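Local coordinates for protein 6-phosphogluconate dehydrogenase, NAD-binding (Geobacter metallireducens, PDB 3PEF) that probably reduces succinic semialdehyde to gamma-hydroxybutyrate as a beta-hydroxyacid dehydrogenase, using a bound NADP cofactor, at residues L133-Y144 against M154-G165. The protein carries 2 engineered substitutions. Sequence-based numbering, arbitrary orientation.
Sequences LIILAAGDRNLY and MGKKIIHLGDVG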
loop_
_atom_site.group_PDB
_atom_site.type_symbol
_atom_site.label_atom_id
_atom_site.label_comp_id
_atom_site.label_asym_id
_atom_site.label_seq_id
_atom_site.Cartn_x
_atom_site.Cartn_y
_atom_site.Cartn_z
ATOM N N LEU A 133 10.077 -31.591 -6.426
ATOM C CA LEU A 133 8.931 -30.739 -6.088
ATOM C C LEU A 133 8.290 -31.148 -4.764
ATOM O O LEU A 133 8.363 -32.302 -4.352
ATOM C CB LEU A 133 7.865 -30.797 -7.192
ATOM C CG LEU A 133 8.297 -30.384 -8.616
ATOM C CD1 LEU A 133 7.187 -30.666 -9.608
ATOM C CD2 LEU A 133 8.720 -28.906 -8.687
ATOM N N ILE A 134 7.632 -30.195 -4.117
ATOM C CA ILE A 134 6.745 -30.499 -2.997
ATOM C C ILE A 134 5.312 -30.525 -3.535
ATOM O O ILE A 134 4.859 -29.565 -4.142
ATOM C CB ILE A 134 6.878 -29.437 -1.905
ATOM C CG1 ILE A 134 8.358 -29.266 -1.517
ATOM C CG2 ILE A 134 6.030 -29.797 -0.692
ATOM C CD1 ILE A 134 8.644 -27.966 -0.821
ATOM N N ILE A 135 4.602 -31.626 -3.310
ATOM C CA ILE A 135 3.292 -31.825 -3.909
ATOM C C ILE A 135 2.191 -31.705 -2.861
ATOM O O ILE A 135 2.168 -32.454 -1.890
ATOM C CB ILE A 135 3.239 -33.195 -4.640
ATOM C CG1 ILE A 135 4.391 -33.264 -5.650
ATOM C CG2 ILE A 135 1.889 -33.407 -5.341
ATOM C CD1 ILE A 135 4.348 -34.462 -6.583
ATOM N N LEU A 136 1.284 -30.755 -3.068
ATOM C CA LEU A 136 0.252 -30.424 -2.085
ATOM C C LEU A 136 -1.124 -30.951 -2.522
ATOM O O LEU A 136 -1.950 -30.206 -3.040
ATOM C CB LEU A 136 0.194 -28.896 -1.909
ATOM C CG LEU A 136 1.554 -28.213 -1.726
ATOM C CD1 LEU A 136 1.478 -26.700 -1.939
ATOM C CD2 LEU A 136 2.120 -28.560 -0.332
ATOM N N ALA A 137 -1.379 -32.238 -2.317
ATOM C CA ALA A 137 -2.591 -32.834 -2.864
ATOM C C ALA A 137 -3.779 -32.636 -1.938
ATOM O O ALA A 137 -3.619 -32.504 -0.730
ATOM C CB ALA A 137 -2.381 -34.330 -3.151
ATOM N N ALA A 138 -4.972 -32.629 -2.522
ATOM C CA ALA A 138 -6.213 -32.547 -1.764
ATOM C C ALA A 138 -7.314 -33.140 -2.628
ATOM O O ALA A 138 -7.361 -32.902 -3.838
ATOM C CB ALA A 138 -6.520 -31.089 -1.398
ATOM N N GLY A 139 -8.191 -33.930 -2.017
ATOM C CA GLY A 139 -9.222 -34.634 -2.758
ATOM C C GLY A 139 -9.194 -36.146 -2.581
ATOM O O GLY A 139 -8.703 -36.650 -1.583
ATOM N N ASP A 140 -9.714 -36.861 -3.576
ATOM C CA ASP A 140 -9.855 -38.317 -3.540
ATOM C C ASP A 140 -8.609 -39.077 -3.065
ATOM O O ASP A 140 -7.565 -39.061 -3.714
ATOM C CB ASP A 140 -10.295 -38.822 -4.923
ATOM C CG ASP A 140 -10.743 -40.278 -4.909
ATOM O OD1 ASP A 140 -11.851 -40.575 -5.406
ATOM O OD2 ASP A 140 -9.976 -41.127 -4.422
ATOM N N ARG A 141 -8.744 -39.773 -1.941
ATOM C CA ARG A 141 -7.625 -40.478 -1.318
ATOM C C ARG A 141 -7.170 -41.719 -2.080
ATOM O O ARG A 141 -5.974 -42.043 -2.108
ATOM C CB ARG A 141 -7.968 -40.842 0.130
ATOM C CG ARG A 141 -7.528 -39.786 1.133
ATOM C CD ARG A 141 -8.023 -40.092 2.545
ATOM N NE ARG A 141 -9.470 -39.924 2.663
ATOM C CZ ARG A 141 -10.069 -38.777 2.976
ATOM N NH1 ARG A 141 -9.344 -37.690 3.209
ATOM N NH2 ARG A 141 -11.392 -38.716 3.059
ATOM N N ASN A 142 -8.124 -42.422 -2.682
ATOM C CA ASN A 142 -7.806 -43.585 -3.494
ATOM C C ASN A 142 -6.990 -43.172 -4.726
ATOM O O ASN A 142 -5.997 -43.813 -5.086
ATOM C CB ASN A 142 -9.092 -44.297 -3.901
ATOM C CG ASN A 142 -9.835 -44.868 -2.701
ATOM O OD1 ASN A 142 -9.223 -45.216 -1.686
ATOM N ND2 ASN A 142 -11.158 -44.960 -2.808
ATOM N N LEU A 143 -7.400 -42.075 -5.351
ATOM C CA LEU A 143 -6.645 -41.528 -6.467
ATOM C C LEU A 143 -5.269 -41.046 -6.002
ATOM O O LEU A 143 -4.271 -41.233 -6.693
ATOM C CB LEU A 143 -7.425 -40.399 -7.138
ATOM C CG LEU A 143 -6.719 -39.713 -8.301
ATOM C CD1 LEU A 143 -6.183 -40.735 -9.295
ATOM C CD2 LEU A 143 -7.682 -38.727 -8.973
ATOM N N TYR A 144 -5.221 -40.435 -4.826
ATOM C CA TYR A 144 -3.948 -40.012 -4.248
ATOM C C TYR A 144 -3.016 -41.220 -4.200
ATOM O O TYR A 144 -1.880 -41.165 -4.664
ATOM C CB TYR A 144 -4.186 -39.462 -2.847
ATOM C CG TYR A 144 -2.951 -39.055 -2.077
ATOM C CD1 TYR A 144 -2.292 -37.868 -2.362
ATOM C CD2 TYR A 144 -2.473 -39.839 -1.024
ATOM C CE1 TYR A 144 -1.162 -37.474 -1.639
ATOM C CE2 TYR A 144 -1.354 -39.458 -0.301
ATOM C CZ TYR A 144 -0.699 -38.268 -0.612
ATOM O OH TYR A 144 0.418 -37.875 0.104
ATOM N N MET A 154 8.157 -37.246 -9.516
ATOM C CA MET A 154 8.082 -35.818 -9.826
ATOM C C MET A 154 8.471 -34.952 -8.645
ATOM O O MET A 154 8.948 -33.834 -8.823
ATOM C CB MET A 154 6.684 -35.436 -10.323
ATOM C CG MET A 154 6.259 -36.193 -11.595
ATOM S SD MET A 154 4.704 -35.621 -12.311
ATOM C CE MET A 154 3.508 -36.185 -11.109
ATOM N N GLY A 155 8.269 -35.467 -7.438
ATOM C CA GLY A 155 8.576 -34.715 -6.230
ATOM C C GLY A 155 9.351 -35.485 -5.171
ATOM O O GLY A 155 9.618 -36.675 -5.334
ATOM N N LYS A 156 9.721 -34.795 -4.093
ATOM C CA LYS A 156 10.438 -35.411 -2.980
ATOM C C LYS A 156 9.587 -35.463 -1.707
ATOM O O LYS A 156 9.685 -36.400 -0.919
ATOM C CB LYS A 156 11.773 -34.700 -2.700
ATOM C CG LYS A 156 11.678 -33.223 -2.290
ATOM C CD LYS A 156 13.035 -32.755 -1.726
ATOM C CE LYS A 156 13.305 -31.266 -1.939
ATOM N NZ LYS A 156 12.472 -30.366 -1.096
ATOM N N LYS A 157 8.755 -34.452 -1.514
ATOM C CA LYS A 157 7.847 -34.428 -0.381
ATOM C C LYS A 157 6.444 -34.404 -0.957
ATOM O O LYS A 157 6.122 -33.557 -1.812
ATOM C CB LYS A 157 8.076 -33.175 0.465
ATOM C CG LYS A 157 7.313 -33.152 1.805
ATOM C CD LYS A 157 7.192 -31.723 2.362
ATOM C CE LYS A 157 7.348 -31.650 3.883
ATOM N NZ LYS A 157 6.367 -32.486 4.623
ATOM N N ILE A 158 5.610 -35.327 -0.495
ATOM C CA ILE A 158 4.260 -35.451 -1.013
ATOM C C ILE A 158 3.291 -35.555 0.158
ATOM O O ILE A 158 3.426 -36.443 0.998
ATOM C CB ILE A 158 4.139 -36.698 -1.916
ATOM C CG1 ILE A 158 5.150 -36.624 -3.063
ATOM C CG2 ILE A 158 2.729 -36.819 -2.464
ATOM C CD1 ILE A 158 5.758 -37.955 -3.452
ATOM N N ILE A 159 2.326 -34.643 0.231
ATOM C CA ILE A 159 1.410 -34.632 1.370
ATOM C C ILE A 159 -0.034 -34.530 0.924
ATOM O O ILE A 159 -0.323 -34.135 -0.207
ATOM C CB ILE A 159 1.701 -33.463 2.329
ATOM C CG1 ILE A 159 1.443 -32.131 1.630
ATOM C CG2 ILE A 159 3.139 -33.522 2.829
ATOM C CD1 ILE A 159 1.374 -30.952 2.588
ATOM N N HIS A 160 -0.944 -34.880 1.820
ATOM C CA HIS A 160 -2.369 -34.819 1.518
ATOM C C HIS A 160 -3.049 -33.928 2.552
ATOM O O HIS A 160 -2.898 -34.150 3.744
ATOM C CB HIS A 160 -2.966 -36.232 1.519
ATOM C CG HIS A 160 -4.389 -36.292 1.062
ATOM N ND1 HIS A 160 -5.450 -36.014 1.894
ATOM C CD2 HIS A 160 -4.926 -36.612 -0.139
ATOM C CE1 HIS A 160 -6.581 -36.160 1.225
ATOM N NE2 HIS A 160 -6.289 -36.514 -0.013
ATOM N N LEU A 161 -3.797 -32.926 2.097
ATOM C CA LEU A 161 -4.254 -31.850 2.979
ATOM C C LEU A 161 -5.747 -31.842 3.254
ATOM O O LEU A 161 -6.257 -30.908 3.871
ATOM C CB LEU A 161 -3.853 -30.495 2.394
ATOM C CG LEU A 161 -2.339 -30.281 2.308
ATOM C CD1 LEU A 161 -1.996 -29.124 1.367
ATOM C CD2 LEU A 161 -1.779 -30.029 3.705
ATOM N N GLY A 162 -6.455 -32.863 2.779
ATOM C CA GLY A 162 -7.877 -32.979 3.044
ATOM C C GLY A 162 -8.701 -32.890 1.779
ATOM O O GLY A 162 -8.286 -33.376 0.731
ATOM N N ASP A 163 -9.862 -32.255 1.873
ATOM C CA ASP A 163 -10.777 -32.134 0.733
ATOM C C ASP A 163 -10.282 -31.137 -0.324
ATOM O O ASP A 163 -9.466 -30.259 -0.033
ATOM C CB ASP A 163 -12.157 -31.702 1.221
ATOM C CG ASP A 163 -12.766 -32.689 2.193
ATOM O OD1 ASP A 163 -12.495 -33.903 2.051
ATOM O OD2 ASP A 163 -13.521 -32.252 3.093
ATOM N N VAL A 164 -10.805 -31.259 -1.536
ATOM C CA VAL A 164 -10.427 -30.368 -2.629
ATOM C C VAL A 164 -10.587 -28.931 -2.182
ATOM O O VAL A 164 -11.605 -28.565 -1.585
ATOM C CB VAL A 164 -11.286 -30.603 -3.887
ATOM C CG1 VAL A 164 -10.805 -29.700 -5.045
ATOM C CG2 VAL A 164 -11.237 -32.075 -4.290
ATOM N N GLY A 165 -9.575 -28.115 -2.458
ATOM C CA GLY A 165 -9.620 -26.725 -2.055
ATOM C C GLY A 165 -8.530 -26.401 -1.061
ATOM O O GLY A 165 -7.975 -25.301 -1.095
HETATM O O HOH W 1 -10.538 -36.426 0.910
#
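H160 reaches across from strand 157-160 to Y144 and R141 at the start of helix 141-154, its edge turned to the tyrosine and one face to the arginine. The imidazole swings away from the backbone N (chi1 -173°) to the end of strand 133-139, where NE2 donates to G139 O at 2.9 Å, the acceptor lying in the ring plane. The same ring turns its CD2 edge onto the face of Y144, an edge-to-face pair with centroids 4.9 Å apart and planes at 74°. H160 CB adds a CH-pi contact over that tyrosine ring, while the poorly ordered R141 lays CG over one imidazole face, 4.0 Å from the ring centroid. Farther along Y144, CE1 meets I158 CG2 at 4.0 Å. I135, on the same side of the sheet as I158 and H160, extends CD1 toward I158 CG1 and also packs on F151 of the helix. Backbone bonds alternate along the parallel strands, I135 N to K157 O and I159 N to I135 O among them, after a beta bulge with K156 as the extra residue. At the end of strand 133-139, G139 N donates to G162 O at 2.8 Å, and a water donates to G139 O. On the other sheet side, L136 CD2 lies beside I159 CD1 at 3.8 Å; L136 also nears K171, the predicted active-site lysine. This is a beta-alpha-beta unit at the sheet edge of the Rossmann-type domain, helix 141-154 its crossover. The Y144 contact and in-plane bond to G139 O limit the imidazole's rotation, consistent with a proton on NE2.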